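Local coordinates for uncharacterized protein YPL067C (PDB 5KCI), which is of unknown function but belongs to the DUF3605 family and is possibly a histidine-triad protein connected with amyloid toxicity in yeast, at residues W17-I22 / S146-W151; F94-N97 / V103-V106; K79-S84 / N131-A136; L171-E176 / E181-T186. One frame throughout, in Å; residues are numbered along the deposited sequence.

Contact 1. Residues W17-I22 / S146-W151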
loop_
_atom_site.group_PDB
_atom_site.type_symbol
_atom_site.label_atom_id
_atom_site.label_comp_id
_atom_site.label_asym_id
_atom_site.label_seq_id
_atom_site.Cartn_x
_atom_site.Cartn_y
_atom_site.Cartn_z
ATOM N N TRP A 17 -0.162 -9.149 -14.869
ATOM C CA TRP A 17 0.577 -8.027 -15.430
ATOM C C TRP A 17 2.073 -8.163 -15.161
ATOM O O TRP A 17 2.496 -8.453 -14.037
ATOM C CB TRP A 17 0.085 -6.719 -14.821
ATOM C CG TRP A 17 -1.302 -6.256 -15.267
ATOM C CD1 TRP A 17 -2.414 -6.105 -14.476
ATOM C CD2 TRP A 17 -1.698 -5.862 -16.587
ATOM N NE1 TRP A 17 -3.472 -5.644 -15.225
ATOM C CE2 TRP A 17 -3.061 -5.489 -16.522
ATOM C CE3 TRP A 17 -1.035 -5.778 -17.812
ATOM C CZ2 TRP A 17 -3.769 -5.060 -17.640
ATOM C CZ3 TRP A 17 -1.742 -5.358 -18.921
ATOM C CH2 TRP A 17 -3.094 -4.997 -18.826
ATOM N N LYS A 18 2.865 -7.921 -16.198
ATOM C CA LYS A 18 4.307 -7.874 -16.056
ATOM C C LYS A 18 4.712 -6.526 -15.484
ATOM O O LYS A 18 3.977 -5.525 -15.581
ATOM C CB LYS A 18 4.990 -8.103 -17.396
ATOM C CG LYS A 18 4.709 -9.461 -18.018
ATOM C CD LYS A 18 5.361 -10.581 -17.231
ATOM C CE LYS A 18 5.294 -11.925 -17.976
ATOM N NZ LYS A 18 3.919 -12.522 -18.005
ATOM N N TRP A 19 5.896 -6.505 -14.875
ATOM C CA TRP A 19 6.317 -5.324 -14.127
ATOM C C TRP A 19 6.280 -4.070 -14.996
ATOM O O TRP A 19 5.782 -3.023 -14.571
ATOM C CB TRP A 19 7.721 -5.540 -13.561
ATOM C CG TRP A 19 8.136 -4.414 -12.645
ATOM C CD1 TRP A 19 9.103 -3.486 -12.870
ATOM C CD2 TRP A 19 7.545 -4.078 -11.391
ATOM N NE1 TRP A 19 9.147 -2.590 -11.823
ATOM C CE2 TRP A 19 8.220 -2.954 -10.894
ATOM C CE3 TRP A 19 6.525 -4.639 -10.622
ATOM C CZ2 TRP A 19 7.898 -2.373 -9.685
ATOM C CZ3 TRP A 19 6.213 -4.058 -9.425
ATOM C CH2 TRP A 19 6.888 -2.933 -8.967
ATOM N N GLU A 20 6.804 -4.164 -16.234
ATOM C CA GLU A 20 6.816 -2.997 -17.114
ATOM C C GLU A 20 5.395 -2.535 -17.443
ATOM O O GLU A 20 5.131 -1.331 -17.569
ATOM C CB GLU A 20 7.593 -3.313 -18.391
ATOM C CG GLU A 20 8.638 -2.264 -18.751
ATOM C CD GLU A 20 9.438 -2.625 -19.988
ATOM O OE1 GLU A 20 9.466 -3.817 -20.358
ATOM O OE2 GLU A 20 10.040 -1.713 -20.595
ATOM N N GLN A 21 4.473 -3.478 -17.593
ATOM C CA GLN A 21 3.078 -3.122 -17.807
ATOM C C GLN A 21 2.491 -2.428 -16.584
ATOM O O GLN A 21 1.753 -1.444 -16.721
ATOM C CB GLN A 21 2.282 -4.373 -18.160
ATOM C CG GLN A 21 2.743 -5.002 -19.462
ATOM C CD GLN A 21 1.966 -6.259 -19.802
ATOM O OE1 GLN A 21 1.880 -7.187 -18.997
ATOM N NE2 GLN A 21 1.381 -6.288 -20.997
ATOM N N ILE A 22 2.776 -2.953 -15.389
ATOM C CA ILE A 22 2.346 -2.317 -14.143
ATOM C C ILE A 22 2.829 -0.877 -14.089
ATOM O O ILE A 22 2.061 0.042 -13.783
ATOM C CB ILE A 22 2.839 -3.132 -12.932
ATOM C CG1 ILE A 22 2.183 -4.509 -12.948
ATOM C CG2 ILE A 22 2.480 -2.437 -11.618
ATOM C CD1 ILE A 22 2.763 -5.506 -11.964
ATOM N N SER A 146 16.857 -1.061 -8.236
ATOM C CA SER A 146 16.415 -1.776 -9.435
ATOM C C SER A 146 15.186 -1.189 -10.136
ATOM O O SER A 146 14.819 -1.686 -11.206
ATOM C CB SER A 146 16.118 -3.223 -9.048
ATOM O OG SER A 146 17.262 -3.859 -8.477
ATOM N N GLY A 147 14.521 -0.171 -9.587
ATOM C CA GLY A 147 13.245 0.244 -10.134
ATOM C C GLY A 147 12.111 -0.722 -9.841
ATOM O O GLY A 147 11.128 -0.771 -10.582
ATOM N N HIS A 148 12.222 -1.485 -8.759
ATOM C CA HIS A 148 11.319 -2.587 -8.477
ATOM C C HIS A 148 10.423 -2.290 -7.284
ATOM O O HIS A 148 9.935 -3.200 -6.608
ATOM C CB HIS A 148 12.128 -3.865 -8.263
ATOM C CG HIS A 148 12.650 -4.423 -9.541
ATOM N ND1 HIS A 148 13.522 -5.498 -9.604
ATOM C CD2 HIS A 148 12.406 -4.057 -10.820
ATOM C CE1 HIS A 148 13.790 -5.759 -10.873
ATOM N NE2 HIS A 148 13.126 -4.903 -11.630
ATOM N N VAL A 149 10.188 -1.004 -7.044
ATOM C CA VAL A 149 9.169 -0.554 -6.113
ATOM C C VAL A 149 8.213 0.346 -6.881
ATOM O O VAL A 149 8.654 1.276 -7.568
ATOM C CB VAL A 149 9.771 0.229 -4.935
ATOM C CG1 VAL A 149 8.650 0.619 -3.929
ATOM C CG2 VAL A 149 10.850 -0.573 -4.242
ATOM N N ALA A 150 6.912 0.103 -6.734
ATOM C CA ALA A 150 5.923 1.000 -7.317
ATOM C C ALA A 150 4.787 1.168 -6.330
ATOM O O ALA A 150 4.615 0.366 -5.417
ATOM C CB ALA A 150 5.366 0.461 -8.646
ATOM N N TRP A 151 3.976 2.198 -6.549
ATOM C CA TRP A 151 2.861 2.401 -5.640
ATOM C C TRP A 151 1.757 3.153 -6.363
ATOM O O TRP A 151 1.999 3.859 -7.346
ATOM C CB TRP A 151 3.280 3.155 -4.364
ATOM C CG TRP A 151 3.693 4.579 -4.565
ATOM C CD1 TRP A 151 4.956 5.045 -4.831
ATOM C CD2 TRP A 151 2.845 5.750 -4.492
ATOM N NE1 TRP A 151 4.940 6.418 -4.941
ATOM C CE2 TRP A 151 3.664 6.872 -4.734
ATOM C CE3 TRP A 151 1.485 5.942 -4.258
ATOM C CZ2 TRP A 151 3.166 8.191 -4.741
ATOM C CZ3 TRP A 151 0.983 7.268 -4.267
ATOM C CH2 TRP A 151 1.827 8.361 -4.507
#
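The indole of W19 reaches across to the loop residues G147 and H148 and to A150. Its CG stands anti to the backbone N (chi1 -173°), which swings the ring off the helix so that NE1 meets the carbonyl oxygen of G147 at 3.0 Å. This hydrogen bond is somewhat bent, with 146° at the hydrogen; G147 O lies at the pyrrole edge, a little out of the ring plane. From NE1 the indole runs on along the backbone: CZ2 is 3.5 Å from H148 C, and CH2 touches A150 CB at 3.7 Å. H148 has its CG beside its own backbone N, and its imidazole turns an edge to the indole face in a T-shaped pair, CD2 lying 3.7 Å from W19 NE1 and the planes 81° apart. The contact joins two helix ends and an edge strand. K18 is the N-cap of helix 19-28, its backbone N donating to Q21 OE1 at 3.1 Å, while G147, with positive phi, closes helix 141-146 in a Schellman motif before the chain enters strand 149-152 at the border of the antiparallel sheet. F172 of the adjacent strand stacks on W19 and meets H148 edge-to-face, completing an aromatic cluster of three rings. At the helix start, the carboxylate of E99 accepts a hydrogen bond from the backbone N of W19.

Contact 2. Residues F94-N97 / V103-V106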
loop_
_atom_site.group_PDB
_atom_site.type_symbol
_atom_site.label_atom_id
_atom_site.label_comp_id
_atom_site.label_asym_id
_atom_site.label_seq_id
_atom_site.Cartn_x
_atom_site.Cartn_y
_atom_site.Cartn_z
ATOM N N PHE A 94 -5.908 -10.149 -0.633
ATOM C CA PHE A 94 -6.562 -10.467 -1.895
ATOM C C PHE A 94 -5.831 -9.720 -2.992
ATOM O O PHE A 94 -6.369 -8.814 -3.631
ATOM C CB PHE A 94 -8.051 -10.122 -1.826
ATOM C CG PHE A 94 -8.768 -10.869 -0.728
ATOM C CD1 PHE A 94 -9.165 -12.187 -0.907
ATOM C CD2 PHE A 94 -8.995 -10.270 0.495
ATOM C CE1 PHE A 94 -9.805 -12.879 0.104
ATOM C CE2 PHE A 94 -9.632 -10.960 1.516
ATOM C CZ PHE A 94 -10.040 -12.257 1.319
ATOM N N PRO A 95 -4.581 -10.102 -3.252
ATOM C CA PRO A 95 -3.748 -9.306 -4.155
ATOM C C PRO A 95 -4.312 -9.268 -5.563
ATOM O O PRO A 95 -5.018 -10.182 -6.004
ATOM C CB PRO A 95 -2.397 -10.024 -4.141
ATOM C CG PRO A 95 -2.501 -11.175 -3.207
ATOM C CD PRO A 95 -3.915 -11.313 -2.748
ATOM N N TYR A 96 -3.878 -8.250 -6.308
ATOM C CA TYR A 96 -4.220 -8.154 -7.714
ATOM C C TYR A 96 -3.363 -9.118 -8.536
ATOM O O TYR A 96 -2.423 -9.737 -8.036
ATOM C CB TYR A 96 -4.030 -6.743 -8.226
ATOM C CG TYR A 96 -4.924 -5.682 -7.560
ATOM C CD1 TYR A 96 -5.899 -6.039 -6.645
ATOM C CD2 TYR A 96 -4.755 -4.344 -7.862
ATOM C CE1 TYR A 96 -6.720 -5.024 -6.039
ATOM C CE2 TYR A 96 -5.537 -3.355 -7.267
ATOM C CZ TYR A 96 -6.514 -3.705 -6.378
ATOM O OH TYR A 96 -7.274 -2.699 -5.818
ATOM N N ASN A 97 -3.667 -9.193 -9.828
ATOM C CA ASN A 97 -3.131 -10.258 -10.684
ATOM C C ASN A 97 -1.872 -9.753 -11.358
ATOM O O ASN A 97 -1.910 -9.130 -12.420
ATOM C CB ASN A 97 -4.161 -10.690 -11.710
ATOM C CG ASN A 97 -3.726 -11.918 -12.477
ATOM O OD1 ASN A 97 -2.884 -12.685 -12.015
ATOM N ND2 ASN A 97 -4.315 -12.115 -13.646
ATOM N N VAL A 103 4.951 -8.638 -5.179
ATOM C CA VAL A 103 4.359 -8.745 -3.861
ATOM C C VAL A 103 3.481 -7.521 -3.690
ATOM O O VAL A 103 3.928 -6.406 -3.966
ATOM C CB VAL A 103 5.448 -8.801 -2.785
ATOM C CG1 VAL A 103 4.873 -8.778 -1.420
ATOM C CG2 VAL A 103 6.290 -10.083 -2.971
ATOM N N HIS A 104 2.246 -7.732 -3.255
ATOM C CA HIS A 104 1.257 -6.651 -3.166
ATOM C C HIS A 104 1.053 -6.319 -1.695
ATOM O O HIS A 104 0.432 -7.099 -0.958
ATOM C CB HIS A 104 -0.039 -7.121 -3.815
ATOM C CG HIS A 104 -1.076 -6.069 -3.937
ATOM N ND1 HIS A 104 -2.178 -6.225 -4.745
ATOM C CD2 HIS A 104 -1.191 -4.846 -3.366
ATOM C CE1 HIS A 104 -2.947 -5.154 -4.652
ATOM N NE2 HIS A 104 -2.375 -4.303 -3.815
ATOM N N LEU A 105 1.575 -5.184 -1.265
ATOM C CA LEU A 105 1.420 -4.723 0.111
ATOM C C LEU A 105 0.456 -3.552 0.143
ATOM O O LEU A 105 0.177 -2.942 -0.882
ATOM C CB LEU A 105 2.754 -4.282 0.725
ATOM C CG LEU A 105 3.915 -5.267 0.629
ATOM C CD1 LEU A 105 5.161 -4.668 1.275
ATOM C CD2 LEU A 105 3.548 -6.588 1.300
ATOM N N VAL A 106 -0.036 -3.255 1.345
ATOM C CA VAL A 106 -0.905 -2.110 1.598
ATOM C C VAL A 106 -0.276 -1.314 2.720
ATOM O O VAL A 106 0.063 -1.873 3.765
ATOM C CB VAL A 106 -2.337 -2.521 1.967
ATOM C CG1 VAL A 106 -3.216 -1.240 2.193
ATOM C CG2 VAL A 106 -2.931 -3.400 0.884
#
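H104 and Y96 meet through a hydrogen bond from backbone to side chain and a ring contact. The amide N of Y96 points at ND1 of H104 over 3.1 Å, nearly straight (171°) and in the imidazole plane. H104 CE1 sits over one face of the phenol ring, 3.6 Å from Y96 CG and offset toward the rim; the rings make a T-shaped pair with planes at 78°. H104 gets there because its CG lies anti to the backbone N (chi1 -173°), sending the imidazole off strand 102-109. That strand and 87-91 are antiparallel neighbours in the sheet, and the connection between them folds back here onto the strand it leads into. NE2 of H104 is hydrogen-bonded to H168 on the other flanking strand, so both nitrogens of this buried ring are engaged. P95 CA still comes to 3.5 Å from H104 ND1, but its ring lies more loosely, P95 CB being 3.8 Å from H104 CB, and P95 and Y96 both remain partly exposed. Away from P95, the phenol hydroxyl bonds to N154; K35 makes a cation-pi contact with the ring, and a sulfate, probably from the crystallisation liquor, lies about 4 Å from the nearest Y96 side-chain atom.

Contact 3. Residues K79-S84 / N131-A136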
loop_
_atom_site.group_PDB
_atom_site.type_symbol
_atom_site.label_atom_id
_atom_site.label_comp_id
_atom_site.label_asym_id
_atom_site.label_seq_id
_atom_site.Cartn_x
_atom_site.Cartn_y
_atom_site.Cartn_z
ATOM N N LYS A 79 3.344 15.265 10.847
ATOM C CA LYS A 79 3.458 14.964 9.423
ATOM C C LYS A 79 3.269 13.472 9.172
ATOM O O LYS A 79 3.671 12.643 9.985
ATOM C CB LYS A 79 4.834 15.396 8.887
ATOM C CG LYS A 79 4.967 16.871 8.482
ATOM C CD LYS A 79 6.439 17.262 8.211
ATOM C CE LYS A 79 6.962 16.735 6.879
ATOM N NZ LYS A 79 8.460 16.934 6.722
ATOM N N ALA A 80 2.651 13.138 8.038
ATOM C CA ALA A 80 2.494 11.756 7.626
ATOM C C ALA A 80 3.857 11.084 7.661
ATOM O O ALA A 80 4.859 11.705 7.311
ATOM C CB ALA A 80 1.912 11.691 6.219
ATOM N N PHE A 81 3.901 9.861 8.183
ATOM C CA PHE A 81 5.099 9.020 8.229
ATOM C C PHE A 81 6.175 9.538 9.189
ATOM O O PHE A 81 7.264 8.931 9.263
ATOM C CB PHE A 81 5.712 8.843 6.830
ATOM C CG PHE A 81 4.728 8.367 5.809
ATOM C CD1 PHE A 81 3.943 7.241 6.054
ATOM C CD2 PHE A 81 4.561 9.056 4.617
ATOM C CE1 PHE A 81 3.013 6.807 5.127
ATOM C CE2 PHE A 81 3.638 8.633 3.691
ATOM C CZ PHE A 81 2.856 7.512 3.942
ATOM N N SER A 82 5.907 10.611 9.948
ATOM C CA SER A 82 6.886 11.179 10.866
ATOM C C SER A 82 7.119 10.308 12.083
ATOM O O SER A 82 8.095 10.531 12.800
ATOM C CB SER A 82 6.431 12.549 11.367
ATOM O OG SER A 82 5.277 12.370 12.156
ATOM N N SER A 83 6.234 9.358 12.353
ATOM C CA SER A 83 6.354 8.471 13.497
ATOM C C SER A 83 5.740 7.128 13.133
ATOM O O SER A 83 4.739 7.083 12.421
ATOM C CB SER A 83 5.641 9.056 14.720
ATOM O OG SER A 83 5.564 8.094 15.748
ATOM N N SER A 84 6.344 6.036 13.617
ATOM C CA SER A 84 5.865 4.706 13.252
ATOM C C SER A 84 4.449 4.439 13.752
ATOM O O SER A 84 3.781 3.523 13.250
ATOM C CB SER A 84 6.828 3.637 13.776
ATOM O OG SER A 84 6.887 3.605 15.189
ATOM N N ASN A 131 6.816 9.354 -2.087
ATOM C CA ASN A 131 8.060 8.914 -2.714
ATOM C C ASN A 131 9.233 8.988 -1.746
ATOM O O ASN A 131 10.032 8.039 -1.648
ATOM C CB ASN A 131 8.310 9.734 -3.983
ATOM C CG ASN A 131 7.466 9.259 -5.148
ATOM O OD1 ASN A 131 7.151 8.072 -5.263
ATOM N ND2 ASN A 131 7.142 10.170 -6.044
ATOM N N ALA A 132 9.364 10.100 -1.022
ATOM C CA ALA A 132 10.454 10.244 -0.064
ATOM C C ALA A 132 10.388 9.172 1.009
ATOM O O ALA A 132 11.429 8.610 1.416
ATOM C CB ALA A 132 10.406 11.629 0.570
ATOM N N PHE A 133 9.179 8.855 1.457
ATOM C CA PHE A 133 9.000 7.847 2.487
ATOM C C PHE A 133 9.509 6.501 2.012
ATOM O O PHE A 133 10.267 5.827 2.719
ATOM C CB PHE A 133 7.536 7.715 2.862
ATOM C CG PHE A 133 7.269 6.666 3.904
ATOM C CD1 PHE A 133 7.847 6.745 5.157
ATOM C CD2 PHE A 133 6.439 5.590 3.621
ATOM C CE1 PHE A 133 7.590 5.764 6.130
ATOM C CE2 PHE A 133 6.166 4.631 4.580
ATOM C CZ PHE A 133 6.735 4.726 5.843
ATOM N N LEU A 134 9.045 6.063 0.834
ATOM C CA LEU A 134 9.499 4.759 0.343
ATOM C C LEU A 134 10.989 4.776 0.007
ATOM O O LEU A 134 11.691 3.791 0.256
ATOM C CB LEU A 134 8.671 4.345 -0.860
ATOM C CG LEU A 134 7.182 4.183 -0.593
ATOM C CD1 LEU A 134 6.470 3.921 -1.878
ATOM C CD2 LEU A 134 6.945 3.038 0.424
ATOM N N GLN A 135 11.497 5.872 -0.562
ATOM C CA GLN A 135 12.917 5.950 -0.929
ATOM C C GLN A 135 13.831 5.843 0.276
ATOM O O GLN A 135 14.991 5.420 0.150
ATOM C CB GLN A 135 13.227 7.268 -1.651
ATOM C CG GLN A 135 13.086 7.206 -3.143
ATOM C CD GLN A 135 14.152 6.327 -3.784
ATOM O OE1 GLN A 135 15.246 6.138 -3.239
ATOM N NE2 GLN A 135 13.832 5.784 -4.934
ATOM N N ALA A 136 13.350 6.236 1.445
ATOM C CA ALA A 136 14.189 6.286 2.632
ATOM C C ALA A 136 14.317 4.932 3.333
ATOM O O ALA A 136 14.986 4.860 4.365
ATOM C CB ALA A 136 13.621 7.331 3.619
#
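F81 and F133 lay their phenyl rings face to face, joining a type II beta turn, K79 to S82, to the last turns of helix 120-135. F81 takes the third position of the turn with positive phi (69°), an unusual conformation for a residue with a bulky side chain. The stack is parallel-displaced: the ring centroids are 3.9 Å apart and the planes only 8° from parallel. F133 CD2 lies over the centre of the F81 ring, and F81 CD1 over the centre of the F133 ring. F133 has its CG anti to the backbone N (chi1 179°), which carries the ring off the helix toward the turn. Followed outward, its CB touches F81 CD2 at 3.7 Å, and CG lies 3.6 Å from F81 CG. On one flank CD1 makes the tightest approach, 3.4 Å from F81 CB, and CE1 also faces that methylene. On the other flank CE2 comes to 3.7 Å from F81 CD1. At the tip, F133 CZ still faces the same F81 CD1. A80 CB lies over the rim of the opposite face of F81, Y87 meets F133 edge-to-face, and L107 of strand 102-109 touches both phenylalanines. With an alanine in place of F133, the face of F81 would probably lose its stacking partner and a gap would open between the turn and the helix. The turn itself is closed at K79 O, which accepts from the backbone N of S82 and, in the carbonyl plane and on a lone pair, from the hydroxyl S82 OG.

Contact 4. Residues L171-E176 / E181-T186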
loop_
_atom_site.group_PDB
_atom_site.type_symbol
_atom_site.label_atom_id
_atom_site.label_comp_id
_atom_site.label_asym_id
_atom_site.label_seq_id
_atom_site.Cartn_x
_atom_site.Cartn_y
_atom_site.Cartn_z
ATOM N N LEU A 171 6.243 -4.619 -4.706
ATOM C CA LEU A 171 7.665 -4.907 -4.659
ATOM C C LEU A 171 7.922 -6.035 -5.633
ATOM O O LEU A 171 7.236 -7.055 -5.561
ATOM C CB LEU A 171 8.102 -5.360 -3.269
ATOM C CG LEU A 171 7.781 -4.439 -2.098
ATOM C CD1 LEU A 171 8.356 -5.014 -0.829
ATOM C CD2 LEU A 171 8.296 -3.050 -2.375
ATOM N N PHE A 172 8.889 -5.864 -6.539
ATOM C CA PHE A 172 9.159 -6.902 -7.531
ATOM C C PHE A 172 10.437 -7.648 -7.157
ATOM O O PHE A 172 11.517 -7.045 -7.064
ATOM C CB PHE A 172 9.262 -6.313 -8.938
ATOM C CG PHE A 172 9.378 -7.359 -10.060
ATOM C CD1 PHE A 172 8.769 -8.605 -9.968
ATOM C CD2 PHE A 172 10.049 -7.041 -11.233
ATOM C CE1 PHE A 172 8.871 -9.522 -11.001
ATOM C CE2 PHE A 172 10.132 -7.958 -12.276
ATOM C CZ PHE A 172 9.538 -9.198 -12.147
ATOM N N PHE A 173 10.302 -8.967 -6.995
ATOM C CA PHE A 173 11.407 -9.883 -6.736
ATOM C C PHE A 173 11.472 -10.824 -7.939
ATOM O O PHE A 173 10.810 -11.861 -7.944
ATOM C CB PHE A 173 11.188 -10.672 -5.445
ATOM C CG PHE A 173 11.074 -9.830 -4.203
ATOM C CD1 PHE A 173 9.847 -9.376 -3.774
ATOM C CD2 PHE A 173 12.175 -9.547 -3.439
ATOM C CE1 PHE A 173 9.741 -8.662 -2.624
ATOM C CE2 PHE A 173 12.076 -8.831 -2.294
ATOM C CZ PHE A 173 10.838 -8.360 -1.885
ATOM N N PRO A 174 12.228 -10.494 -8.986
ATOM C CA PRO A 174 12.273 -11.381 -10.163
ATOM C C PRO A 174 12.700 -12.801 -9.795
ATOM O O PRO A 174 13.518 -13.016 -8.904
ATOM C CB PRO A 174 13.299 -10.709 -11.083
ATOM C CG PRO A 174 13.331 -9.253 -10.619
ATOM C CD PRO A 174 13.133 -9.351 -9.122
ATOM N N ARG A 175 12.093 -13.765 -10.472
ATOM C CA ARG A 175 12.353 -15.174 -10.162
ATOM C C ARG A 175 13.813 -15.545 -10.430
ATOM O O ARG A 175 14.348 -16.476 -9.809
ATOM C CB ARG A 175 11.388 -16.043 -10.964
ATOM C CG ARG A 175 9.976 -16.103 -10.383
ATOM C CD ARG A 175 9.913 -16.964 -9.128
ATOM N NE ARG A 175 8.540 -17.153 -8.660
ATOM C CZ ARG A 175 8.005 -16.573 -7.584
ATOM N NH1 ARG A 175 8.715 -15.755 -6.809
ATOM N NH2 ARG A 175 6.741 -16.825 -7.273
ATOM N N GLU A 176 14.472 -14.861 -11.356
ATOM C CA GLU A 176 15.872 -15.174 -11.616
ATOM C C GLU A 176 16.801 -14.533 -10.591
ATOM O O GLU A 176 18.007 -14.783 -10.636
ATOM C CB GLU A 176 16.265 -14.782 -13.054
ATOM C CG GLU A 176 16.423 -13.293 -13.337
ATOM C CD GLU A 176 15.096 -12.544 -13.555
ATOM O OE1 GLU A 176 14.006 -13.142 -13.355
ATOM O OE2 GLU A 176 15.169 -11.351 -13.950
ATOM N N GLU A 181 11.153 -18.746 -1.690
ATOM C CA GLU A 181 11.425 -18.788 -0.255
ATOM C C GLU A 181 12.162 -17.541 0.213
ATOM O O GLU A 181 11.910 -17.048 1.322
ATOM C CB GLU A 181 12.234 -20.039 0.095
ATOM C CG GLU A 181 12.577 -20.143 1.578
ATOM C CD GLU A 181 13.401 -21.377 1.908
ATOM O OE1 GLU A 181 13.703 -22.161 0.983
ATOM O OE2 GLU A 181 13.750 -21.560 3.095
ATOM N N GLN A 182 13.091 -17.023 -0.603
ATOM C CA GLN A 182 13.773 -15.777 -0.254
ATOM C C GLN A 182 12.807 -14.596 -0.266
ATOM O O GLN A 182 12.957 -13.657 0.528
ATOM C CB GLN A 182 14.921 -15.485 -1.218
ATOM C CG GLN A 182 16.101 -16.454 -1.106
ATOM C CD GLN A 182 17.121 -16.249 -2.216
ATOM O OE1 GLN A 182 16.760 -16.088 -3.379
ATOM N NE2 GLN A 182 18.404 -16.268 -1.858
ATOM N N VAL A 183 11.835 -14.602 -1.181
ATOM C CA VAL A 183 10.830 -13.534 -1.167
ATOM C C VAL A 183 10.031 -13.599 0.122
ATOM O O VAL A 183 9.760 -12.569 0.768
ATOM C CB VAL A 183 9.900 -13.640 -2.390
ATOM C CG1 VAL A 183 8.818 -12.556 -2.354
ATOM C CG2 VAL A 183 10.694 -13.572 -3.666
ATOM N N LYS A 184 9.587 -14.810 0.488
ATOM C CA LYS A 184 8.831 -14.955 1.726
ATOM C C LYS A 184 9.633 -14.409 2.894
ATOM O O LYS A 184 9.120 -13.628 3.703
ATOM C CB LYS A 184 8.449 -16.417 1.970
ATOM C CG LYS A 184 7.633 -16.616 3.250
ATOM C CD LYS A 184 6.879 -17.935 3.257
ATOM C CE LYS A 184 5.888 -18.007 4.410
ATOM N NZ LYS A 184 6.543 -17.840 5.735
ATOM N N THR A 185 10.913 -14.792 2.970
ATOM C CA THR A 185 11.781 -14.338 4.052
ATOM C C THR A 185 11.849 -12.823 4.106
ATOM O O THR A 185 11.645 -12.217 5.166
ATOM C CB THR A 185 13.184 -14.936 3.873
ATOM O OG1 THR A 185 13.120 -16.344 4.080
ATOM C CG2 THR A 185 14.194 -14.331 4.851
ATOM N N THR A 186 12.133 -12.181 2.967
ATOM C CA THR A 186 12.298 -10.728 2.977
ATOM C C THR A 186 10.992 -10.019 3.334
ATOM O O THR A 186 10.978 -9.060 4.117
ATOM C CB THR A 186 12.813 -10.254 1.616
ATOM O OG1 THR A 186 13.941 -11.048 1.227
ATOM C CG2 THR A 186 13.218 -8.784 1.681
#
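F173, just beyond the end of strand 165-172, and V183, in the opening turn of helix 180-193, bring their CA atoms to 6.7 Å, the nearest backbone approach of 171-176 and 181-186. Both branches of V183 bear on the aromatic side chain: CG2 presses on F173 CB at 3.4 Å, and CG1 lies 3.6 Å from F173 CD1, near one flank of the ring. The far flank is reached by the methyl of T186, with CG2 4.1 Å from F173 CE2. The chain here passes from an inner strand of the antiparallel sheet through a short connection into the C-terminal helix, which lies back against the sheet; V103 of the neighbouring strand touches both F173 and V183, and Y178 in the connection meets F173 edge-to-face. One helical turn after Q182, T186 gives its OG1 proton to Q182 O at 2.9 Å; this bond and a chi1 of -49° leave CG2 to face the ring. R175 only skirts the contact, the edge of its guanidinium brushing V183 CG2 near the exposed rim. An alanine at F173 is likely to leave V183 CG1 and the T186 methyl without their aromatic partner, weakening the hold of the helix on the strand end.

Overall arrangement
Contacts 1, 2 and 4 all bear on the antiparallel sheet, at strands 149-152, 102-109 and 165-172, and are partly buried. Contact 3 is the buried one, pairing two rings with no polar group across the interface; contact 4 is likewise apolar but runs out to an exposed arginine. Contacts 1 and 2 mix T-shaped aromatic pairs with one hydrogen bond each, one spending an indole N-H on a carbonyl, the other a backbone N-H on an imidazole. They meet where W17 N bonds to N97 O. Contacts 1 and 4 are joined by the backbone hydrogen bond between H148 and F172, contacts 2 and 4 by that between V103 and L171. A hydrogen bond from W151 NE1 to N131 OD1 joins contacts 1 and 3.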